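Alanine dehydrogenase (Archaeoglobus fulgidus, PDB 1OMO) catalyses the reversible NAD-dependent oxidative deamination of L-alanine to pyruvate and ammonium, working as a homodimer of the ornithine cyclodeaminase/mu-crystallin family. Local coordinates at residues E25-L33 with I268-K276; H57-N68 with T80-P90. All coordinates share one frame; numbering follows the deposited sequence.

Interaction 1. Residues E25-L33 with I268-K276; sequences EEAFRLYAL and IGEVIAGLK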
loop_
_atom_site.group_PDB
_atom_site.type_symbol
_atom_site.label_atom_id
_atom_site.label_comp_id
_atom_site.label_asym_id
_atom_site.label_seq_id
_atom_site.Cartn_x
_atom_site.Cartn_y
_atom_site.Cartn_z
ATOM N N GLU A 25 -8.113 -10.731 18.666
ATOM C CA GLU A 25 -7.338 -11.532 19.611
ATOM C C GLU A 25 -6.526 -12.614 18.874
ATOM O O GLU A 25 -5.313 -12.794 19.118
ATOM C CB GLU A 25 -8.267 -12.177 20.637
ATOM C CG GLU A 25 -7.527 -13.033 21.689
ATOM C CD GLU A 25 -8.385 -13.298 22.918
ATOM O OE1 GLU A 25 -9.612 -13.460 22.769
ATOM O OE2 GLU A 25 -7.844 -13.362 24.032
ATOM N N GLU A 26 -7.181 -13.325 17.957
ATOM C CA GLU A 26 -6.491 -14.384 17.190
ATOM C C GLU A 26 -5.409 -13.758 16.288
ATOM O O GLU A 26 -4.326 -14.304 16.124
ATOM C CB GLU A 26 -7.530 -15.193 16.391
ATOM C CG GLU A 26 -6.985 -16.321 15.549
ATOM C CD GLU A 26 -6.257 -17.415 16.341
ATOM O OE1 GLU A 26 -5.876 -18.418 15.708
ATOM O OE2 GLU A 26 -6.068 -17.296 17.576
ATOM N N ALA A 27 -5.700 -12.589 15.723
ATOM C CA ALA A 27 -4.728 -11.895 14.886
ATOM C C ALA A 27 -3.484 -11.628 15.701
ATOM O O ALA A 27 -2.385 -11.876 15.240
ATOM C CB ALA A 27 -5.296 -10.566 14.387
ATOM N N PHE A 28 -3.634 -11.105 16.913
ATOM C CA PHE A 28 -2.439 -10.851 17.720
ATOM C C PHE A 28 -1.705 -12.162 18.001
ATOM O O PHE A 28 -0.485 -12.235 17.898
ATOM C CB PHE A 28 -2.774 -10.213 19.067
ATOM C CG PHE A 28 -3.069 -8.758 18.998
ATOM C CD1 PHE A 28 -2.262 -7.907 18.241
ATOM C CD2 PHE A 28 -4.158 -8.233 19.665
ATOM C CE1 PHE A 28 -2.554 -6.554 18.146
ATOM C CE2 PHE A 28 -4.455 -6.882 19.577
ATOM C CZ PHE A 28 -3.649 -6.044 18.811
ATOM N N ARG A 29 -2.459 -13.184 18.387
ATOM C CA ARG A 29 -1.878 -14.487 18.687
ATOM C C ARG A 29 -1.074 -14.985 17.462
ATOM O O ARG A 29 0.131 -15.269 17.573
ATOM C CB ARG A 29 -3.004 -15.453 19.063
ATOM C CG ARG A 29 -2.535 -16.813 19.514
ATOM C CD ARG A 29 -3.712 -17.790 19.658
ATOM N NE ARG A 29 -3.226 -19.141 19.394
ATOM C CZ ARG A 29 -3.241 -19.743 18.204
ATOM N NH1 ARG A 29 -3.744 -19.128 17.137
ATOM N NH2 ARG A 29 -2.697 -20.956 18.072
ATOM N N LEU A 30 -1.717 -15.047 16.291
ATOM C CA LEU A 30 -1.019 -15.498 15.073
ATOM C C LEU A 30 0.241 -14.685 14.723
ATOM O O LEU A 30 1.280 -15.260 14.418
ATOM C CB LEU A 30 -1.966 -15.503 13.870
ATOM C CG LEU A 30 -3.124 -16.494 13.957
ATOM C CD1 LEU A 30 -4.129 -16.218 12.874
ATOM C CD2 LEU A 30 -2.581 -17.922 13.848
ATOM N N TYR A 31 0.177 -13.361 14.789
ATOM C CA TYR A 31 1.353 -12.579 14.430
ATOM C C TYR A 31 2.505 -12.853 15.377
ATOM O O TYR A 31 3.647 -12.926 14.963
ATOM C CB TYR A 31 1.054 -11.072 14.395
ATOM C CG TYR A 31 2.192 -10.267 13.786
ATOM C CD1 TYR A 31 2.902 -10.765 12.698
ATOM C CD2 TYR A 31 2.525 -9.005 14.253
ATOM C CE1 TYR A 31 3.911 -10.035 12.083
ATOM C CE2 TYR A 31 3.553 -8.240 13.633
ATOM C CZ TYR A 31 4.235 -8.769 12.546
ATOM O OH TYR A 31 5.208 -8.049 11.865
ATOM N N ALA A 32 2.216 -13.014 16.655
ATOM C CA ALA A 32 3.294 -13.279 17.590
ATOM C C ALA A 32 3.894 -14.682 17.335
ATOM O O ALA A 32 5.046 -14.910 17.671
ATOM C CB ALA A 32 2.792 -13.161 19.023
ATOM N N LEU A 33 3.116 -15.598 16.742
ATOM C CA LEU A 33 3.620 -16.936 16.435
ATOM C C LEU A 33 4.165 -17.024 14.992
ATOM O O LEU A 33 4.395 -18.106 14.467
ATOM C CB LEU A 33 2.523 -17.977 16.620
ATOM C CG LEU A 33 2.066 -18.164 18.063
ATOM C CD1 LEU A 33 0.906 -19.145 18.128
ATOM C CD2 LEU A 33 3.245 -18.642 18.910
ATOM N N ILE A 268 1.401 -7.055 22.747
ATOM C CA ILE A 268 0.201 -7.704 23.259
ATOM C C ILE A 268 0.069 -9.152 22.747
ATOM O O ILE A 268 -0.489 -10.004 23.439
ATOM C CB ILE A 268 -1.053 -6.856 22.905
ATOM C CG1 ILE A 268 -2.290 -7.425 23.589
ATOM C CG2 ILE A 268 -1.222 -6.788 21.393
ATOM C CD1 ILE A 268 -2.103 -7.662 25.041
ATOM N N GLY A 269 0.597 -9.418 21.540
ATOM C CA GLY A 269 0.549 -10.749 20.948
ATOM C C GLY A 269 1.413 -11.701 21.759
ATOM O O GLY A 269 1.060 -12.856 21.996
ATOM N N GLU A 270 2.562 -11.223 22.202
ATOM C CA GLU A 270 3.412 -12.078 22.981
ATOM C C GLU A 270 2.709 -12.471 24.264
ATOM O O GLU A 270 2.819 -13.617 24.698
ATOM C CB GLU A 270 4.715 -11.387 23.326
ATOM C CG GLU A 270 5.687 -11.294 22.177
ATOM C CD GLU A 270 6.849 -10.402 22.538
ATOM O OE1 GLU A 270 6.594 -9.291 23.007
ATOM O OE2 GLU A 270 8.010 -10.801 22.371
ATOM N N VAL A 271 1.977 -11.535 24.865
ATOM C CA VAL A 271 1.273 -11.855 26.101
ATOM C C VAL A 271 0.152 -12.842 25.830
ATOM O O VAL A 271 -0.022 -13.824 26.549
ATOM C CB VAL A 271 0.680 -10.592 26.788
ATOM C CG1 VAL A 271 -0.178 -10.997 27.967
ATOM C CG2 VAL A 271 1.810 -9.676 27.285
ATOM N N ILE A 272 -0.607 -12.589 24.784
ATOM C CA ILE A 272 -1.698 -13.467 24.481
ATOM C C ILE A 272 -1.166 -14.871 24.163
ATOM O O ILE A 272 -1.743 -15.869 24.582
ATOM C CB ILE A 272 -2.519 -12.904 23.307
ATOM C CG1 ILE A 272 -3.172 -11.595 23.734
ATOM C CG2 ILE A 272 -3.597 -13.890 22.886
ATOM C CD1 ILE A 272 -3.920 -10.907 22.638
ATOM N N ALA A 273 -0.047 -14.931 23.446
ATOM C CA ALA A 273 0.540 -16.198 23.065
ATOM C C ALA A 273 1.317 -16.898 24.190
ATOM O O ALA A 273 1.736 -18.023 24.039
ATOM C CB ALA A 273 1.430 -15.993 21.854
ATOM N N GLY A 274 1.506 -16.245 25.326
ATOM C CA GLY A 274 2.238 -16.911 26.388
ATOM C C GLY A 274 3.745 -16.804 26.274
ATOM O O GLY A 274 4.470 -17.522 26.964
ATOM N N LEU A 275 4.230 -15.910 25.426
ATOM C CA LEU A 275 5.671 -15.742 25.250
ATOM C C LEU A 275 6.254 -14.802 26.295
ATOM O O LEU A 275 7.461 -14.825 26.556
ATOM C CB LEU A 275 5.989 -15.207 23.855
ATOM C CG LEU A 275 5.422 -15.988 22.687
ATOM C CD1 LEU A 275 5.708 -15.267 21.381
ATOM C CD2 LEU A 275 6.048 -17.363 22.697
ATOM N N LYS A 276 5.389 -13.953 26.857
ATOM C CA LYS A 276 5.777 -13.013 27.903
ATOM C C LYS A 276 4.611 -12.906 28.869
ATOM O O LYS A 276 3.450 -13.003 28.489
ATOM C CB LYS A 276 6.037 -11.612 27.364
ATOM C CG LYS A 276 6.997 -11.514 26.216
ATOM C CD LYS A 276 8.454 -11.611 26.635
ATOM C CE LYS A 276 9.294 -10.679 25.737
ATOM N NZ LYS A 276 10.739 -11.018 25.611
#

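Interaction 2. Residues H57-N68 with T80-P90; sequences HLMGYAGLKWVN and TVMALMILNSP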
loop_
_atom_site.group_PDB
_atom_site.type_symbol
_atom_site.label_atom_id
_atom_site.label_comp_id
_atom_site.label_asym_id
_atom_site.label_seq_id
_atom_site.Cartn_x
_atom_site.Cartn_y
_atom_site.Cartn_z
ATOM N N HIS A 57 -1.344 -10.243 5.757
ATOM C CA HIS A 57 -1.759 -11.567 5.359
ATOM C C HIS A 57 -1.862 -12.475 6.592
ATOM O O HIS A 57 -0.886 -12.583 7.377
ATOM C CB HIS A 57 -0.717 -12.138 4.398
ATOM C CG HIS A 57 -0.938 -13.574 4.034
ATOM N ND1 HIS A 57 0.096 -14.414 3.681
ATOM C CD2 HIS A 57 -2.065 -14.316 3.950
ATOM C CE1 HIS A 57 -0.384 -15.611 3.403
ATOM N NE2 HIS A 57 -1.694 -15.580 3.561
ATOM N N LEU A 58 -3.036 -13.100 6.767
ATOM C CA LEU A 58 -3.274 -14.067 7.859
ATOM C C LEU A 58 -4.691 -14.621 7.771
ATOM O O LEU A 58 -5.528 -14.118 7.007
ATOM C CB LEU A 58 -3.085 -13.442 9.244
ATOM C CG LEU A 58 -4.302 -12.654 9.736
ATOM C CD1 LEU A 58 -4.165 -12.292 11.239
ATOM C CD2 LEU A 58 -4.428 -11.405 8.875
ATOM N N MET A 59 -4.958 -15.660 8.555
ATOM C CA MET A 59 -6.274 -16.264 8.584
ATOM C C MET A 59 -6.785 -16.630 7.206
ATOM O O MET A 59 -7.984 -16.719 6.996
ATOM C CB MET A 59 -7.269 -15.313 9.254
ATOM C CG MET A 59 -6.789 -14.811 10.595
ATOM S SD MET A 59 -7.914 -13.626 11.272
ATOM C CE MET A 59 -7.684 -13.900 13.006
ATOM N N GLY A 60 -5.877 -16.817 6.265
ATOM C CA GLY A 60 -6.281 -17.213 4.941
ATOM C C GLY A 60 -6.601 -16.129 3.940
ATOM O O GLY A 60 -7.005 -16.434 2.813
ATOM N N TYR A 61 -6.446 -14.871 4.333
ATOM C CA TYR A 61 -6.702 -13.768 3.414
ATOM C C TYR A 61 -5.548 -12.802 3.341
ATOM O O TYR A 61 -4.619 -12.840 4.146
ATOM C CB TYR A 61 -7.929 -12.968 3.822
ATOM C CG TYR A 61 -9.215 -13.700 3.660
ATOM C CD1 TYR A 61 -9.575 -14.703 4.546
ATOM C CD2 TYR A 61 -10.094 -13.368 2.634
ATOM C CE1 TYR A 61 -10.792 -15.359 4.419
ATOM C CE2 TYR A 61 -11.323 -14.015 2.495
ATOM C CZ TYR A 61 -11.668 -15.006 3.400
ATOM O OH TYR A 61 -12.908 -15.591 3.334
ATOM N N ALA A 62 -5.603 -11.939 2.349
ATOM C CA ALA A 62 -4.586 -10.920 2.218
ATOM C C ALA A 62 -5.400 -9.691 1.889
ATOM O O ALA A 62 -6.521 -9.810 1.399
ATOM C CB ALA A 62 -3.615 -11.255 1.095
ATOM N N GLY A 63 -4.876 -8.520 2.215
ATOM C CA GLY A 63 -5.603 -7.287 1.912
ATOM C C GLY A 63 -4.777 -6.055 2.159
ATOM O O GLY A 63 -3.710 -6.116 2.776
ATOM N N LEU A 64 -5.252 -4.921 1.669
ATOM C CA LEU A 64 -4.544 -3.670 1.896
ATOM C C LEU A 64 -5.520 -2.580 2.295
ATOM O O LEU A 64 -6.490 -2.354 1.588
ATOM C CB LEU A 64 -3.777 -3.222 0.639
ATOM C CG LEU A 64 -3.073 -1.870 0.932
ATOM C CD1 LEU A 64 -1.703 -1.857 0.336
ATOM C CD2 LEU A 64 -3.892 -0.696 0.394
ATOM N N LYS A 65 -5.278 -1.906 3.418
ATOM C CA LYS A 65 -6.153 -0.816 3.817
ATOM C C LYS A 65 -5.417 0.471 3.424
ATOM O O LYS A 65 -4.195 0.589 3.624
ATOM C CB LYS A 65 -6.427 -0.815 5.330
ATOM C CG LYS A 65 -7.626 0.056 5.701
ATOM C CD LYS A 65 -7.894 0.112 7.199
ATOM C CE LYS A 65 -6.821 0.935 7.946
ATOM N NZ LYS A 65 -7.146 0.975 9.381
ATOM N N TRP A 66 -6.165 1.404 2.839
ATOM C CA TRP A 66 -5.630 2.696 2.393
ATOM C C TRP A 66 -6.498 3.768 3.089
ATOM O O TRP A 66 -7.639 4.000 2.707
ATOM C CB TRP A 66 -5.728 2.743 0.868
ATOM C CG TRP A 66 -5.183 3.930 0.165
ATOM C CD1 TRP A 66 -5.834 4.659 -0.780
ATOM C CD2 TRP A 66 -3.847 4.446 0.217
ATOM N NE1 TRP A 66 -4.996 5.589 -1.330
ATOM C CE2 TRP A 66 -3.763 5.487 -0.733
ATOM C CE3 TRP A 66 -2.711 4.137 0.984
ATOM C CZ2 TRP A 66 -2.575 6.225 -0.956
ATOM C CZ3 TRP A 66 -1.527 4.865 0.773
ATOM C CH2 TRP A 66 -1.477 5.903 -0.192
ATOM N N VAL A 67 -5.952 4.339 4.163
ATOM C CA VAL A 67 -6.601 5.338 5.041
ATOM C C VAL A 67 -5.979 6.716 4.964
ATOM O O VAL A 67 -4.764 6.840 4.862
ATOM C CB VAL A 67 -6.395 5.049 6.525
ATOM C CG1 VAL A 67 -7.642 5.303 7.267
ATOM C CG2 VAL A 67 -5.795 3.688 6.722
ATOM N N ASN A 68 -6.800 7.744 5.115
ATOM C CA ASN A 68 -6.286 9.105 5.091
ATOM C C ASN A 68 -6.619 9.829 6.415
ATOM O O ASN A 68 -7.458 9.380 7.209
ATOM C CB ASN A 68 -6.932 9.883 3.981
ATOM C CG ASN A 68 -8.220 10.485 4.422
ATOM O OD1 ASN A 68 -8.294 11.686 4.726
ATOM N ND2 ASN A 68 -9.246 9.667 4.493
ATOM N N THR A 80 -12.825 13.148 8.953
ATOM C CA THR A 80 -11.395 13.332 9.005
ATOM C C THR A 80 -10.667 12.089 8.456
ATOM O O THR A 80 -9.609 12.189 7.824
ATOM C CB THR A 80 -10.964 13.602 10.483
ATOM O OG1 THR A 80 -11.334 14.945 10.836
ATOM C CG2 THR A 80 -9.452 13.422 10.692
ATOM N N VAL A 81 -11.277 10.930 8.697
ATOM C CA VAL A 81 -10.727 9.635 8.340
ATOM C C VAL A 81 -11.714 8.854 7.476
ATOM O O VAL A 81 -12.889 8.693 7.833
ATOM C CB VAL A 81 -10.460 8.836 9.633
ATOM C CG1 VAL A 81 -9.810 7.502 9.349
ATOM C CG2 VAL A 81 -9.597 9.661 10.558
ATOM N N MET A 82 -11.236 8.390 6.326
ATOM C CA MET A 82 -12.021 7.566 5.422
ATOM C C MET A 82 -11.051 6.428 5.094
ATOM O O MET A 82 -9.842 6.642 4.955
ATOM C CB MET A 82 -12.404 8.336 4.163
ATOM C CG MET A 82 -13.563 9.321 4.338
ATOM S SD MET A 82 -13.669 10.479 2.924
ATOM C CE MET A 82 -12.365 11.600 3.406
ATOM N N ALA A 83 -11.553 5.201 5.042
ATOM C CA ALA A 83 -10.673 4.086 4.715
ATOM C C ALA A 83 -11.354 3.065 3.836
ATOM O O ALA A 83 -12.570 2.836 3.944
ATOM C CB ALA A 83 -10.114 3.412 5.987
ATOM N N LEU A 84 -10.546 2.472 2.958
ATOM C CA LEU A 84 -10.986 1.457 2.024
ATOM C C LEU A 84 -10.051 0.281 2.147
ATOM O O LEU A 84 -8.824 0.460 2.204
ATOM C CB LEU A 84 -10.919 1.954 0.593
ATOM C CG LEU A 84 -11.978 2.927 0.121
ATOM C CD1 LEU A 84 -11.752 3.220 -1.390
ATOM C CD2 LEU A 84 -13.364 2.342 0.402
ATOM N N MET A 85 -10.643 -0.911 2.163
ATOM C CA MET A 85 -9.921 -2.171 2.254
ATOM C C MET A 85 -10.187 -2.992 0.994
ATOM O O MET A 85 -11.349 -3.159 0.566
ATOM C CB MET A 85 -10.410 -2.969 3.477
ATOM C CG MET A 85 -10.097 -4.503 3.471
ATOM S SD MET A 85 -8.318 -4.859 3.499
ATOM C CE MET A 85 -8.007 -4.635 5.305
ATOM N N ILE A 86 -9.105 -3.472 0.394
ATOM C CA ILE A 86 -9.195 -4.348 -0.758
ATOM C C ILE A 86 -8.809 -5.714 -0.150
ATOM O O ILE A 86 -7.716 -5.873 0.408
ATOM C CB ILE A 86 -8.201 -3.987 -1.898
ATOM C CG1 ILE A 86 -8.475 -2.575 -2.454
ATOM C CG2 ILE A 86 -8.360 -5.033 -3.015
ATOM C CD1 ILE A 86 -7.397 -1.995 -3.383
ATOM N N LEU A 87 -9.723 -6.679 -0.227
ATOM C CA LEU A 87 -9.517 -8.024 0.326
ATOM C C LEU A 87 -9.181 -8.929 -0.826
ATOM O O LEU A 87 -9.945 -8.983 -1.782
ATOM C CB LEU A 87 -10.801 -8.563 0.959
ATOM C CG LEU A 87 -10.883 -9.126 2.370
ATOM C CD1 LEU A 87 -12.065 -10.061 2.390
ATOM C CD2 LEU A 87 -9.659 -9.861 2.788
ATOM N N ASN A 88 -8.076 -9.665 -0.725
ATOM C CA ASN A 88 -7.675 -10.558 -1.821
ATOM C C ASN A 88 -7.529 -12.013 -1.414
ATOM O O ASN A 88 -7.502 -12.352 -0.234
ATOM C CB ASN A 88 -6.339 -10.123 -2.424
ATOM C CG ASN A 88 -6.319 -8.650 -2.845
ATOM O OD1 ASN A 88 -6.480 -7.741 -2.013
ATOM N ND2 ASN A 88 -6.114 -8.408 -4.138
ATOM N N SER A 89 -7.429 -12.876 -2.420
ATOM C CA SER A 89 -7.219 -14.305 -2.186
ATOM C C SER A 89 -5.715 -14.551 -2.254
ATOM O O SER A 89 -5.070 -14.159 -3.212
ATOM C CB SER A 89 -7.910 -15.136 -3.267
ATOM O OG SER A 89 -7.314 -16.420 -3.383
ATOM N N PRO A 90 -5.134 -15.193 -1.238
ATOM C CA PRO A 90 -3.693 -15.429 -1.325
ATOM C C PRO A 90 -3.307 -16.480 -2.398
ATOM O O PRO A 90 -2.150 -16.537 -2.828
ATOM C CB PRO A 90 -3.328 -15.889 0.088
ATOM C CG PRO A 90 -4.401 -15.289 0.961
ATOM C CD PRO A 90 -5.637 -15.528 0.104
#

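Interaction 1. Residues E25-L33 with I268-K276
Phe28 and Gly269 bring helix 25-32 and helix 268-273 within 7.6 Å of each other, axis to axis, at a nearly perpendicular crossing of -93°. The missing side chain at Gly269 is what permits this: its CA lies 3.5 Å from Phe28 O, and the CB of Ala32 rests 3.4 Å from Gly269 C, so that the Phe28 carbonyl and the Ala32 methyl both lie directly on the Gly269 backbone. No hydrogen bond spans the two helices; the interface illustrates how small residues at a crossing point allow close apolar packing. On one flank, Ile268 sets its CG2 methyl squarely over the Phe28 ring, 3.3 Å from the ring centroid and 5° off the normal, a CH-pi contact. Ile268 CG1 is turned anti to the backbone N (chi1 -173°), which leaves the CG2 branch to meet the ring. Ile272 divides its branches: CD1 reaches Phe28 CB at 3.8 Å, while CG2 lies between the aliphatic parts of Glu25 and Arg29. At the other end, where a Schellman motif at Gly274 terminates the helix, Leu275 CD1 comes 3.8 Å from Ala32 O. Glu25 OE2 is hydrogen-bonded to the hydroxyl of Tyr119. Around the pair, helix 102-120 packs on Glu25 and Ile272, helix 294-311 touches Phe28 through Gln296, and Val271 lies against strand 264-267, an edge strand, within this chain, of the parallel Rossmann sheet.

Interaction 2. Residues H57-N68 with T80-P90
Val81 opens the pairing beside Val67, CG1 to CG1 at 3.7 Å, and the chain then runs antiparallel to strand 61-68. Met82 accepts the first bond of the ladder through its O from Asn68 N. Ala83 follows in a non-hydrogen-bonded pair with Val67, whose CG1 methyl presses on Ala83 CB at 3.4 Å. Leu84 both gives and takes a backbone bond with Trp66; the one from Trp66 N (2.9 Å to Leu84 O) is nearly collinear with the carbonyl, whereas the return bond reaches Trp66 O from well above its plane. In Met85 the bend at chi2 (64°) folds SD over the neighbouring strand, 3.6 Å from Leu64 N, and the bend at chi3 (81°) carries CE toward Lys65 CB. Ile86 exchanges two bonds with Leu64. Leu87 faces Gly63 and spreads its methyls against Tyr61, CD2 lying 3.5 Å from Tyr61 CD2. Asn88 closes the ladder with two backbone bonds to Ala62, and Pro90 then packs its CG against Ala62 CB and the His57 ring. The chemistry differs between the two faces. Lys65, the inferred proton donor/acceptor, rises beside Ala83 and Met85, and its NZ is held by a salt bridge to Asp297 and a hydrogen bond to Thr105. From the opposite face, Trp66 NE1 and Asn88 OD1 bond to Asn88 and Trp66 of the second subunit, so one antiparallel ladder serves both a probable catalytic residue and the dimer interface.

Overall arrangement
The two contacts, with centres 21 Å apart, meet at the turn that precedes strand 61-68: Met59 CE packs 3.6 Å from Glu26 CG, and Leu58 CD1 lies 3.7 Å from Ala27 CA. Helix 25-32 thus packs on a turn of the mixed sheet that contains interaction 2 and, on another side, on the Rossmann domain, so interaction 1 bridges the two domains. Interaction 2 comes closer to the NAD than interaction 1: the side chain of Val81 in interaction 2 is about 6 Å from the bound NAD, that of Phe28 in interaction 1 about 9 Å. Arg108, which binds NAD, provides a common reference: its side chain is about 3 Å from that of Lys65 and about 8 Å from that of Phe28.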